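Local atomic coordinates of polyphosphate kinase (Porphyromonas gingivalis, PDB entry 2O8R), a protein that probably catalyses the reversible transfer of the terminal phosphate of ATP to a growing chain of inorganic polyphosphate. Residues S401-L406 against R428-M433; L436-K441 against N625-A630; L461-F466 against V611-A616. The protein carries 3 engineered substitutions. One frame throughout, in Å; residues are numbered along the deposited sequence. Where two conformers were deposited one is given.

Contact 1. Residues S401-L406 against R428-M433; sequences SVFVEL and RIVYSM
S401-V404 and R428-Y431 run side by side as parallel β-strands, their axes approaching to 4.7 Å and inclined by 23°, with V402 level with I429 and F403 with V430. The V402 amide N donates to R428 O at 2.7 Å, V402 O receives V430 N at 3.0 Å, and V404 N donates to V430 O at the same 3.0 Å. Past the strand ends the pairing fades: S432 approaches V404 O with both N (3.4 Å) and OG (3.2 Å), each a weak bond. The strands are joined through helix 416-425 in a β-α-β crossover of the first C-terminal, phospholipase D-like domain. I429 packs on M422 of that helix, and on the same face its CG2 lies 3.8 Å from V404 CG2. V404 puts this methyl beside its own backbone N, with CG1 anti to N (chi1 -171°). On the other face F403 and V430 point the same way: V430 CG2 touches the ring at CD1, 3.4 Å off, and at CE1, while V430 CG1 lies over a ring face. R428 NH2 makes a salt bridge with D498. Beyond the strand, E405 approaches H439, the predicted phosphohistidine residue, and L406 packs beside R379, a predicted magnesium-site residue.

Contact 2. Residues L436-K441 against N625-A630; sequences LKVHAK and NRIETA. With SO4 (sulfate ion), chain F.
The imidazole of H439 is sandwiched between two basic side chains. Over the centre of one face sits R626 NH1, 3.1 Å above the plane, in a stack whose ring and guanidinium planes are 29° apart; over the opposite face, displaced toward the rim, lies K441 CE. The ring edge is polar on two sides. ND1 donates to E628 OE1 at 2.8 Å, reaching it on the syn side about 20° out of the carboxylate plane, and NE2 faces a bound sulfate, with a weak bond to its O3 at 3.2 Å. CB of H439 points toward segment 625-630, and CG lies anti to the backbone N (chi1 -171°). K437 CE comes in at the guanidinium edge of R626, bringing the like-charged K437 NZ and R626 NH2 to 3.7 Å. R626 NE in turn makes a salt bridge with E628 OE2 at 2.8 Å, its hydrogen bond weak, so the residue stacked on the histidine also pairs with its carboxylate partner. Beneath, the backbones are bridged at V438 and I627: K437 O takes I627 N, and I627 O receives both H439 N (2.9 Å) and A440 N (3.1 Å). Flanking this, L436 CD1 packs on I627 CD1 and A440 CB on T629 CG2. K441 NZ is hydrogen-bonded to N465 and weakly to the sulfate, which H597 and R599 also hold. The first C-terminal domain supplies the histidine and the second its carboxylate. With ND1 engaged by E628 and NE2 turned to an anion among basic groups, the geometry is consistent with NE2 being the phosphate-accepting nitrogen of the predicted phosphohistidine H439; the sulfate, probably from the crystallisation liquor, may mark where a phosphate could sit.

Contact 3. Residues L461-F466 against V611-A616; sequences LSTGNF and VFISSA
Two turns, each following a β-strand of one of the phospholipase D-like C-terminal domains, meet where T463 packs on I613 and S614 near the active site. The T463 CA-H group points at S614 O, with CA 3.4 Å from the oxygen and an angle of 147° at the hydrogen. T463 CG2 sits 3.5 Å from S614 O and 3.8 Å from I613 CG2, the side chains of T463 and I613 crossing at about a right angle. A chi1 of 63° sets T463 OG1 between the backbone N and the carbonyl carbon, where it is hydrogen-bonded to T477 N and D476, and it leaves CG2 to make the apolar contact. Both turns are fastened by serine hydroxyls. S462 OG, on the last residue of strand 457-462, donates to G464 O at 2.9 Å. On the other side S614 OG accepts A616 N at 2.9 Å, closing an ST turn at the end of strand 610-614, and it binds T629 O as well. Next to it S615 OG bonds T629 N and E628 OE1, which makes S615 a second-shell residue of the predicted phosphohistidine H439.

How the contacts relate
The three contacts lie in the C-terminal half of the chain. Contact 1 is complete before contact 2 opens, and both segments of contact 3 fall between the two of contact 2. Contact 1 lies within the first C-terminal domain, whose sheet includes strands 399-404, 428-431 and 457-462; contacts 2 and 3 join that domain to the second, where strands 610-614 and 629-632 are neighbours. Contact 2 is central, its centre 12 Å from that of contact 1 and 11 Å from that of contact 3, while contacts 1 and 3 are 19 Å apart. Both outer contacts touch contact 2. Since contacts 2 and 3 each join the two domains, the predicted phosphohistidine lies at their interface.

Contact 1. Residues S401-L406 against R428-M433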
ATOM      1  N   SER A 401      -8.114 -24.437  -1.368  1.00 43.53           N
ATOM      2  CA  SER A 401      -7.091 -24.410  -0.314  1.00 54.62           C
ATOM      3  C   SER A 401      -5.866 -23.607  -0.731  1.00 49.92           C
ATOM      4  O   SER A 401      -5.412 -23.718  -1.869  1.00 54.80           O
ATOM      5  CB  SER A 401      -6.639 -25.820   0.038  1.00 39.35           C
ATOM      6  OG  SER A 401      -7.582 -26.765  -0.422  1.00 81.70           O
ATOM      7  N   VAL A 402      -5.335 -22.801   0.187  1.00 53.19           N
ATOM      8  CA  VAL A 402      -4.081 -22.076  -0.057  1.00 47.26           C
ATOM      9  C   VAL A 402      -3.058 -22.388   1.032  1.00 47.51           C
ATOM     10  O   VAL A 402      -3.282 -22.083   2.207  1.00 61.34           O
ATOM     11  CB  VAL A 402      -4.286 -20.557  -0.112  1.00 42.44           C
ATOM     12  CG1 VAL A 402      -2.971 -19.845  -0.369  1.00 39.55           C
ATOM     13  CG2 VAL A 402      -5.299 -20.179  -1.166  1.00 47.14           C
ATOM     14  N   PHE A 403      -1.940 -22.996   0.629  1.00 58.87           N
ATOM     15  CA  PHE A 403      -0.862 -23.362   1.546  1.00 44.80           C
ATOM     16  C   PHE A 403       0.187 -22.306   1.509  1.00 54.91           C
ATOM     17  O   PHE A 403       0.820 -22.105   0.473  1.00 64.32           O
ATOM     18  CB  PHE A 403      -0.254 -24.714   1.177  1.00 53.55           C
ATOM     19  CG  PHE A 403      -1.183 -25.857   1.410  1.00 51.53           C
ATOM     20  CD1 PHE A 403      -1.123 -26.580   2.584  1.00 62.96           C
ATOM     21  CD2 PHE A 403      -2.154 -26.178   0.473  1.00 39.17           C
ATOM     22  CE1 PHE A 403      -2.011 -27.620   2.813  1.00 83.05           C
ATOM     23  CE2 PHE A 403      -3.039 -27.209   0.700  1.00 61.11           C
ATOM     24  CZ  PHE A 403      -2.967 -27.933   1.870  1.00 60.60           C
ATOM     25  N   VAL A 404       0.366 -21.638   2.647  1.00 63.99           N
ATOM     26  CA  VAL A 404       1.219 -20.454   2.743  1.00 84.21           C
ATOM     27  C   VAL A 404       2.448 -20.729   3.603  1.00 91.65           C
ATOM     28  O   VAL A 404       2.324 -21.097   4.785  1.00 92.79           O
ATOM     29  CB  VAL A 404       0.458 -19.248   3.355  1.00 88.51           C
ATOM     30  CG1 VAL A 404       1.285 -17.982   3.241  1.00 94.55           C
ATOM     31  CG2 VAL A 404      -0.900 -19.057   2.698  1.00 84.47           C
ATOM     32  N   GLU A 405       3.627 -20.516   3.021  1.00 91.76           N
ATOM     33  CA  GLU A 405       4.893 -20.848   3.685  1.00100.83           C
ATOM     34  C   GLU A 405       5.347 -19.912   4.811  1.00106.59           C
ATOM     35  O   GLU A 405       6.413 -20.128   5.391  1.00102.36           O
ATOM     36  CB  GLU A 405       6.024 -20.992   2.667  1.00 98.32           C
ATOM     37  CG  GLU A 405       6.273 -19.774   1.790  1.00 99.82           C
ATOM     38  CD  GLU A 405       7.570 -19.869   0.988  1.00 99.59           C
ATOM     39  OE1 GLU A 405       8.663 -19.831   1.598  1.00 79.55           O
ATOM     40  OE2 GLU A 405       7.497 -19.962  -0.258  1.00105.38           O
ATOM     41  N   LEU A 406       4.555 -18.890   5.129  1.00111.78           N
ATOM     42  CA  LEU A 406       5.003 -17.894   6.095  1.00110.91           C
ATOM     43  C   LEU A 406       4.836 -18.301   7.568  1.00124.57           C
ATOM     44  O   LEU A 406       4.448 -19.435   7.873  1.00124.20           O
ATOM     45  CB  LEU A 406       4.422 -16.511   5.805  1.00105.98           C
ATOM     46  CG  LEU A 406       5.524 -15.457   5.968  1.00108.63           C
ATOM     47  CD1 LEU A 406       6.435 -15.400   4.733  1.00 65.37           C
ATOM     48  CD2 LEU A 406       4.972 -14.083   6.364  1.00110.16           C
ATOM     49  N   ARG A 428      -9.891 -21.869   2.126  1.00 36.99           N
ATOM     50  CA  ARG A 428      -9.189 -22.337   3.318  1.00 46.39           C
ATOM     51  C   ARG A 428      -7.711 -21.973   3.223  1.00 61.51           C
ATOM     52  O   ARG A 428      -7.080 -22.127   2.163  1.00 61.19           O
ATOM     53  CB  ARG A 428      -9.325 -23.847   3.481  1.00 40.31           C
ATOM     54  CG  ARG A 428     -10.719 -24.320   3.801  1.00 45.37           C
ATOM     55  CD  ARG A 428     -10.763 -25.823   4.018  1.00 46.47           C
ATOM     56  NE  ARG A 428      -9.607 -26.341   4.752  1.00 49.64           N
ATOM     57  CZ  ARG A 428      -8.842 -27.341   4.318  1.00 60.78           C
ATOM     58  NH1 ARG A 428      -9.131 -27.929   3.164  1.00 68.25           N
ATOM     59  NH2 ARG A 428      -7.804 -27.770   5.033  1.00 38.94           N
ATOM     60  N   ILE A 429      -7.154 -21.496   4.331  1.00 47.33           N
ATOM     61  CA  ILE A 429      -5.754 -21.084   4.350  1.00 57.28           C
ATOM     62  C   ILE A 429      -5.026 -21.885   5.408  1.00 61.95           C
ATOM     63  O   ILE A 429      -5.330 -21.761   6.595  1.00 74.09           O
ATOM     64  CB  ILE A 429      -5.585 -19.557   4.625  1.00 31.43           C
ATOM     65  CG1 ILE A 429      -6.265 -18.748   3.514  1.00 59.87           C
ATOM     66  CG2 ILE A 429      -4.133 -19.211   4.704  1.00 46.45           C
ATOM     67  CD1 ILE A 429      -6.561 -17.317   3.860  1.00 52.14           C
ATOM     68  N   VAL A 430      -4.082 -22.723   4.985  1.00 50.91           N
ATOM     69  CA  VAL A 430      -3.283 -23.457   5.952  1.00 50.74           C
ATOM     70  C   VAL A 430      -1.806 -23.070   5.917  1.00 67.68           C
ATOM     71  O   VAL A 430      -1.198 -22.937   4.847  1.00 66.73           O
ATOM     72  CB  VAL A 430      -3.558 -25.004   5.954  1.00 60.77           C
ATOM     73  CG1 VAL A 430      -4.732 -25.390   5.022  1.00 41.21           C
ATOM     74  CG2 VAL A 430      -2.284 -25.818   5.703  1.00 42.94           C
ATOM     75  N   TYR A 431      -1.260 -22.849   7.111  1.00 73.36           N
ATOM     76  CA  TYR A 431       0.117 -22.389   7.306  0.50 73.68           C
ATOM     77  C   TYR A 431       1.051 -23.565   7.539  1.00 75.84           C
ATOM     78  O   TYR A 431       0.611 -24.640   7.972  1.00 65.54           O
ATOM     79  CB  TYR A 431       0.233 -21.471   8.538  0.50 71.37           C
ATOM     80  CG  TYR A 431      -1.041 -20.799   9.007  0.50 62.35           C
ATOM     81  CD1 TYR A 431      -1.957 -21.479   9.810  0.50 26.38           C
ATOM     82  CD2 TYR A 431      -1.308 -19.468   8.681  0.50 64.45           C
ATOM     83  CE1 TYR A 431      -3.126 -20.857  10.246  0.50 51.07           C
ATOM     84  CE2 TYR A 431      -2.469 -18.841   9.116  0.50 58.53           C
ATOM     85  CZ  TYR A 431      -3.372 -19.539   9.897  0.50 54.67           C
ATOM     86  OH  TYR A 431      -4.517 -18.913  10.326  0.50 68.31           O
ATOM     87  N   SER A 432       2.340 -23.348   7.280  1.00 76.84           N
ATOM     88  CA  SER A 432       3.366 -24.305   7.640  1.00 82.32           C
ATOM     89  C   SER A 432       3.709 -24.015   9.096  1.00108.76           C
ATOM     90  O   SER A 432       4.384 -23.026   9.397  1.00118.71           O
ATOM     91  CB  SER A 432       4.625 -24.109   6.793  1.00 87.87           C
ATOM     92  OG  SER A 432       4.382 -23.409   5.586  1.00 90.02           O
HETATM   93  N   MSE A 433       3.214 -24.847  10.004  1.00121.32           N
HETATM   94  CA  MSE A 433       3.644 -24.784  11.398  1.00129.72           C
HETATM   95  C   MSE A 433       5.063 -25.358  11.504  1.00125.02           C
HETATM   96  O   MSE A 433       5.321 -26.440  10.979  1.00130.86           O
HETATM   97  CB  MSE A 433       2.650 -25.492  12.334  1.00139.93           C
HETATM   98  CG  MSE A 433       1.588 -26.359  11.662  1.00153.26           C
HETATM   99 SE   MSE A 433       2.295 -27.962  10.797  1.00200.00          SE
HETATM  100  CE  MSE A 433       1.778 -27.617   8.938  1.00171.72           C
TER

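Contact 2. Residues L436-K441 against N625-A630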
ATOM      1  N   LEU A 436       9.010 -27.626   8.550  1.00 99.86           N
ATOM      2  CA  LEU A 436       9.053 -27.550   7.101  1.00 96.73           C
ATOM      3  C   LEU A 436       8.224 -26.353   6.638  1.00 97.62           C
ATOM      4  O   LEU A 436       7.022 -26.287   6.893  1.00100.30           O
ATOM      5  CB  LEU A 436       8.582 -28.865   6.453  1.00 93.33           C
ATOM      6  CG  LEU A 436       7.278 -29.565   6.862  1.00 98.66           C
ATOM      7  CD1 LEU A 436       6.127 -29.197   5.930  1.00 87.33           C
ATOM      8  CD2 LEU A 436       7.467 -31.078   6.881  1.00 91.04           C
ATOM      9  N   LYS A 437       8.878 -25.382   6.009  1.00 78.83           N
ATOM     10  CA  LYS A 437       8.143 -24.318   5.352  1.00 70.51           C
ATOM     11  C   LYS A 437       8.049 -24.679   3.875  1.00 72.26           C
ATOM     12  O   LYS A 437       9.025 -25.134   3.280  1.00 85.25           O
ATOM     13  CB  LYS A 437       8.768 -22.941   5.609  1.00 79.00           C
ATOM     14  CG  LYS A 437      10.252 -22.792   5.271  1.00 98.12           C
ATOM     15  CD  LYS A 437      10.887 -21.632   6.051  1.00 94.37           C
ATOM     16  CE  LYS A 437      12.091 -21.010   5.331  1.00 97.07           C
ATOM     17  NZ  LYS A 437      13.308 -21.866   5.306  1.00 86.21           N
ATOM     18  N   VAL A 438       6.858 -24.535   3.299  1.00 76.26           N
ATOM     19  CA  VAL A 438       6.614 -25.013   1.937  1.00 71.46           C
ATOM     20  C   VAL A 438       7.077 -23.989   0.909  1.00 72.42           C
ATOM     21  O   VAL A 438       6.427 -22.967   0.671  1.00 66.97           O
ATOM     22  CB  VAL A 438       5.131 -25.396   1.709  1.00 77.56           C
ATOM     23  CG1 VAL A 438       4.881 -25.823   0.263  1.00 41.09           C
ATOM     24  CG2 VAL A 438       4.726 -26.505   2.659  1.00 80.52           C
ATOM     25  N   HIS A 439       8.214 -24.274   0.296  1.00 70.93           N
ATOM     26  CA  HIS A 439       8.766 -23.377  -0.696  1.00 70.60           C
ATOM     27  C   HIS A 439       8.264 -23.749  -2.091  1.00 68.03           C
ATOM     28  O   HIS A 439       8.388 -22.962  -3.021  1.00 76.76           O
ATOM     29  CB  HIS A 439      10.292 -23.393  -0.616  1.00 65.99           C
ATOM     30  CG  HIS A 439      10.949 -22.349  -1.454  1.00 44.78           C
ATOM     31  ND1 HIS A 439      11.536 -22.633  -2.668  1.00 64.13           N
ATOM     32  CD2 HIS A 439      11.099 -21.018  -1.266  1.00 67.94           C
ATOM     33  CE1 HIS A 439      12.029 -21.523  -3.185  1.00 53.09           C
ATOM     34  NE2 HIS A 439      11.780 -20.530  -2.354  1.00 70.87           N
ATOM     35  N   ALA A 440       7.687 -24.944  -2.214  1.00 64.12           N
ATOM     36  CA  ALA A 440       7.123 -25.448  -3.474  1.00 67.03           C
ATOM     37  C   ALA A 440       6.211 -24.440  -4.182  1.00 66.35           C
ATOM     38  O   ALA A 440       5.448 -23.721  -3.545  1.00 72.70           O
ATOM     39  CB  ALA A 440       6.371 -26.731  -3.216  1.00 64.96           C
ATOM     40  N   LYS A 441       6.300 -24.390  -5.505  1.00 72.24           N
ATOM     41  CA  LYS A 441       5.534 -23.421  -6.287  1.00 61.19           C
ATOM     42  C   LYS A 441       4.573 -24.152  -7.236  1.00 61.94           C
ATOM     43  O   LYS A 441       4.812 -24.218  -8.443  1.00 65.72           O
ATOM     44  CB  LYS A 441       6.477 -22.516  -7.090  1.00 65.01           C
ATOM     45  CG  LYS A 441       7.760 -22.065  -6.377  1.00 61.94           C
ATOM     46  CD  LYS A 441       7.480 -20.889  -5.473  1.00 89.94           C
ATOM     47  CE  LYS A 441       8.749 -20.309  -4.891  1.00 93.77           C
ATOM     48  NZ  LYS A 441       8.421 -19.252  -3.901  1.00 96.90           N
ATOM     49  N   ASN A 625      15.582 -28.616   5.031  1.00101.87           N
ATOM     50  CA  ASN A 625      14.607 -27.924   5.887  1.00 96.78           C
ATOM     51  C   ASN A 625      13.236 -27.679   5.255  1.00 94.53           C
ATOM     52  O   ASN A 625      12.202 -27.858   5.902  1.00110.46           O
ATOM     53  CB  ASN A 625      15.174 -26.591   6.378  1.00 87.55           C
ATOM     54  CG  ASN A 625      16.432 -26.759   7.186  1.00 90.52           C
ATOM     55  OD1 ASN A 625      17.208 -27.687   6.962  1.00 99.66           O
ATOM     56  ND2 ASN A 625      16.644 -25.862   8.138  1.00114.94           N
ATOM     57  N   ARG A 626      13.234 -27.256   3.997  1.00 73.74           N
ATOM     58  CA  ARG A 626      12.010 -26.896   3.295  1.00 70.23           C
ATOM     59  C   ARG A 626      11.322 -28.074   2.599  1.00 69.95           C
ATOM     60  O   ARG A 626      11.948 -29.093   2.303  1.00 72.99           O
ATOM     61  CB  ARG A 626      12.319 -25.817   2.248  1.00 63.23           C
ATOM     62  CG  ARG A 626      12.486 -24.425   2.817  1.00 76.83           C
ATOM     63  CD  ARG A 626      13.883 -23.898   2.634  1.00 77.21           C
ATOM     64  NE  ARG A 626      14.089 -23.428   1.266  1.00104.20           N
ATOM     65  CZ  ARG A 626      13.829 -22.193   0.841  1.00105.98           C
ATOM     66  NH1 ARG A 626      14.055 -21.870  -0.426  1.00105.97           N
ATOM     67  NH2 ARG A 626      13.349 -21.279   1.675  1.00112.28           N
ATOM     68  N   ILE A 627      10.033 -27.929   2.318  1.00 57.11           N
ATOM     69  CA  ILE A 627       9.445 -28.779   1.300  1.00 60.82           C
ATOM     70  C   ILE A 627       9.488 -28.079  -0.068  1.00 66.98           C
ATOM     71  O   ILE A 627       8.938 -26.988  -0.259  1.00 69.59           O
ATOM     72  CB  ILE A 627       8.057 -29.344   1.703  1.00 66.99           C
ATOM     73  CG1 ILE A 627       8.260 -30.648   2.495  1.00 45.87           C
ATOM     74  CG2 ILE A 627       7.182 -29.608   0.472  1.00 51.00           C
ATOM     75  CD1 ILE A 627       6.993 -31.351   2.900  1.00 56.90           C
ATOM     76  N   GLU A 628      10.197 -28.717  -0.996  1.00 57.52           N
ATOM     77  CA  GLU A 628      10.438 -28.180  -2.332  1.00 55.79           C
ATOM     78  C   GLU A 628       9.900 -29.142  -3.374  1.00 51.77           C
ATOM     79  O   GLU A 628       9.546 -30.278  -3.058  1.00 52.46           O
ATOM     80  CB  GLU A 628      11.946 -28.039  -2.575  1.00 43.61           C
ATOM     81  CG  GLU A 628      12.701 -27.272  -1.512  1.00 48.54           C
ATOM     82  CD  GLU A 628      12.731 -25.771  -1.753  1.00 41.17           C
ATOM     83  OE1 GLU A 628      12.216 -25.305  -2.786  1.00 81.41           O
ATOM     84  OE2 GLU A 628      13.295 -25.054  -0.902  1.00 89.02           O
ATOM     85  N   THR A 629       9.863 -28.698  -4.622  1.00 45.31           N
ATOM     86  CA  THR A 629       9.533 -29.597  -5.724  1.00 46.54           C
ATOM     87  C   THR A 629      10.530 -29.547  -6.868  1.00 52.35           C
ATOM     88  O   THR A 629      11.170 -28.523  -7.121  1.00 49.98           O
ATOM     89  CB  THR A 629       8.143 -29.327  -6.315  1.00 43.74           C
ATOM     90  OG1 THR A 629       8.023 -27.934  -6.661  1.00 52.67           O
ATOM     91  CG2 THR A 629       7.071 -29.725  -5.332  1.00 51.12           C
ATOM     92  N   ALA A 630      10.654 -30.676  -7.555  1.00 54.94           N
ATOM     93  CA  ALA A 630      11.279 -30.705  -8.863  1.00 60.32           C
ATOM     94  C   ALA A 630      10.449 -31.610  -9.756  1.00 65.35           C
ATOM     95  O   ALA A 630       9.907 -32.628  -9.308  1.00 68.75           O
ATOM     96  CB  ALA A 630      12.713 -31.188  -8.777  1.00 56.62           C
TER
HETATM   97  S   SO4 F 707      12.455 -17.630  -4.011  1.00 81.62           S
HETATM   98  O1  SO4 F 707      12.618 -16.470  -4.884  1.00 92.46           O
HETATM   99  O2  SO4 F 707      13.561 -17.657  -3.041  1.00 68.92           O
HETATM  100  O3  SO4 F 707      11.180 -17.531  -3.305  1.00102.70           O
HETATM  101  O4  SO4 F 707      12.394 -18.844  -4.819  1.00 68.69           O

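Contact 3. Residues L461-F466 against V611-A616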
ATOM      1  N   LEU A 461       3.325 -26.147 -12.259  1.00 53.64           N
ATOM      2  CA  LEU A 461       4.588 -26.185 -11.481  1.00 45.35           C
ATOM      3  C   LEU A 461       5.579 -25.173 -11.990  1.00 43.15           C
ATOM      4  O   LEU A 461       5.669 -24.943 -13.192  1.00 57.73           O
ATOM      5  CB  LEU A 461       5.248 -27.552 -11.528  1.00 32.54           C
ATOM      6  CG  LEU A 461       4.434 -28.636 -10.840  1.00 53.75           C
ATOM      7  CD1 LEU A 461       3.566 -29.392 -11.866  1.00 50.07           C
ATOM      8  CD2 LEU A 461       5.388 -29.563 -10.133  1.00 49.01           C
ATOM      9  N   SER A 462       6.353 -24.592 -11.081  1.00 40.61           N
ATOM     10  CA  SER A 462       7.065 -23.367 -11.412  1.00 45.35           C
ATOM     11  C   SER A 462       8.348 -23.133 -10.642  1.00 50.05           C
ATOM     12  O   SER A 462       8.495 -23.585  -9.504  1.00 59.59           O
ATOM     13  CB  SER A 462       6.149 -22.182 -11.163  1.00 38.19           C
ATOM     14  OG  SER A 462       6.763 -21.004 -11.638  1.00 45.17           O
ATOM     15  N   THR A 463       9.256 -22.386 -11.260  1.00 48.13           N
ATOM     16  CA  THR A 463      10.526 -22.023 -10.633  1.00 52.18           C
ATOM     17  C   THR A 463      10.406 -20.805  -9.726  1.00 52.01           C
ATOM     18  O   THR A 463      11.284 -20.562  -8.904  1.00 57.15           O
ATOM     19  CB  THR A 463      11.613 -21.756 -11.676  1.00 51.51           C
ATOM     20  OG1 THR A 463      11.237 -20.630 -12.478  1.00 58.55           O
ATOM     21  CG2 THR A 463      11.770 -22.964 -12.564  1.00 53.86           C
ATOM     22  N   GLY A 464       9.329 -20.038  -9.885  1.00 46.96           N
ATOM     23  CA  GLY A 464       9.014 -18.956  -8.961  1.00 55.98           C
ATOM     24  C   GLY A 464       7.525 -18.783  -8.719  1.00 67.61           C
ATOM     25  O   GLY A 464       6.725 -19.624  -9.112  1.00 66.25           O
ATOM     26  N   ASN A 465       7.158 -17.671  -8.084  1.00 79.93           N
ATOM     27  CA  ASN A 465       5.770 -17.379  -7.726  1.00 69.49           C
ATOM     28  C   ASN A 465       4.925 -16.966  -8.930  1.00 76.46           C
ATOM     29  O   ASN A 465       5.455 -16.435  -9.906  1.00 85.26           O
ATOM     30  CB  ASN A 465       5.724 -16.308  -6.633  1.00 59.38           C
ATOM     31  CG  ASN A 465       6.466 -16.727  -5.364  1.00 78.12           C
ATOM     32  OD1 ASN A 465       7.640 -17.094  -5.405  1.00 96.90           O
ATOM     33  ND2 ASN A 465       5.780 -16.662  -4.230  1.00 98.21           N
ATOM     34  N   PHE A 466       3.616 -17.227  -8.868  1.00 82.72           N
ATOM     35  CA  PHE A 466       2.708 -16.932  -9.989  1.00 81.69           C
ATOM     36  C   PHE A 466       2.351 -15.452  -9.989  1.00 93.01           C
ATOM     37  O   PHE A 466       2.124 -14.837 -11.041  1.00 89.80           O
ATOM     38  CB  PHE A 466       1.407 -17.740  -9.889  1.00 64.55           C
ATOM     39  CG  PHE A 466       1.592 -19.233  -9.855  1.00 67.60           C
ATOM     40  CD1 PHE A 466       2.128 -19.911 -10.948  1.00 55.18           C
ATOM     41  CD2 PHE A 466       1.196 -19.967  -8.740  1.00 53.82           C
ATOM     42  CE1 PHE A 466       2.283 -21.287 -10.923  1.00 46.36           C
ATOM     43  CE2 PHE A 466       1.345 -21.355  -8.707  1.00 52.38           C
ATOM     44  CZ  PHE A 466       1.884 -22.016  -9.797  1.00 50.53           C
ATOM     45  N   VAL A 611      15.239 -33.540 -18.260  1.00 51.62           N
ATOM     46  CA  VAL A 611      15.247 -32.160 -17.811  1.00 53.84           C
ATOM     47  C   VAL A 611      14.297 -31.949 -16.644  1.00 59.64           C
ATOM     48  O   VAL A 611      13.130 -32.348 -16.700  1.00 57.65           O
ATOM     49  CB  VAL A 611      14.913 -31.196 -18.949  1.00 56.20           C
ATOM     50  CG1 VAL A 611      14.900 -29.757 -18.450  1.00 49.84           C
ATOM     51  CG2 VAL A 611      15.913 -31.368 -20.083  1.00 56.50           C
ATOM     52  N   PHE A 612      14.806 -31.330 -15.580  1.00 61.12           N
ATOM     53  CA  PHE A 612      13.961 -30.996 -14.442  1.00 57.74           C
ATOM     54  C   PHE A 612      13.813 -29.501 -14.246  1.00 59.62           C
ATOM     55  O   PHE A 612      14.741 -28.731 -14.489  1.00 64.90           O
ATOM     56  CB  PHE A 612      14.493 -31.626 -13.170  1.00 52.37           C
ATOM     57  CG  PHE A 612      14.431 -33.118 -13.163  1.00 66.25           C
ATOM     58  CD1 PHE A 612      13.334 -33.774 -12.623  1.00 72.09           C
ATOM     59  CD2 PHE A 612      15.472 -33.869 -13.690  1.00 53.81           C
ATOM     60  CE1 PHE A 612      13.274 -35.156 -12.611  1.00 37.68           C
ATOM     61  CE2 PHE A 612      15.418 -35.242 -13.687  1.00 47.86           C
ATOM     62  CZ  PHE A 612      14.320 -35.886 -13.144  1.00 56.64           C
ATOM     63  N   ILE A 613      12.621 -29.115 -13.805  1.00 58.20           N
ATOM     64  CA  ILE A 613      12.290 -27.753 -13.418  1.00 51.78           C
ATOM     65  C   ILE A 613      12.115 -27.763 -11.902  1.00 57.33           C
ATOM     66  O   ILE A 613      11.360 -28.600 -11.379  1.00 47.85           O
ATOM     67  CB  ILE A 613      10.982 -27.316 -14.134  1.00 57.93           C
ATOM     68  CG1 ILE A 613      11.312 -26.699 -15.483  1.00 53.51           C
ATOM     69  CG2 ILE A 613      10.146 -26.331 -13.322  1.00 41.31           C
ATOM     70  CD1 ILE A 613      10.088 -26.469 -16.322  1.00 87.75           C
ATOM     71  N   SER A 614      12.818 -26.876 -11.187  1.00 43.00           N
ATOM     72  CA  SER A 614      12.714 -26.892  -9.720  1.00 47.72           C
ATOM     73  C   SER A 614      12.333 -25.608  -9.004  1.00 47.68           C
ATOM     74  O   SER A 614      12.496 -24.503  -9.518  1.00 60.42           O
ATOM     75  CB  SER A 614      13.985 -27.447  -9.083  1.00 48.94           C
ATOM     76  OG  SER A 614      13.736 -27.738  -7.713  1.00 42.62           O
ATOM     77  N   SER A 615      11.824 -25.787  -7.788  1.00 56.30           N
ATOM     78  CA  SER A 615      11.582 -24.692  -6.860  1.00 57.91           C
ATOM     79  C   SER A 615      12.802 -24.450  -5.983  1.00 52.22           C
ATOM     80  O   SER A 615      12.944 -23.388  -5.392  1.00 57.62           O
ATOM     81  CB  SER A 615      10.374 -25.001  -5.974  1.00 51.20           C
ATOM     82  OG  SER A 615      10.686 -26.022  -5.048  1.00 66.64           O
ATOM     83  N   ALA A 616      13.692 -25.434  -5.913  1.00 59.00           N
ATOM     84  CA  ALA A 616      14.847 -25.355  -5.023  1.00 64.31           C
ATOM     85  C   ALA A 616      16.152 -24.996  -5.720  1.00 54.48           C
ATOM     86  O   ALA A 616      16.416 -25.449  -6.834  1.00 80.12           O
ATOM     87  CB  ALA A 616      15.018 -26.670  -4.279  1.00 68.80           C
TER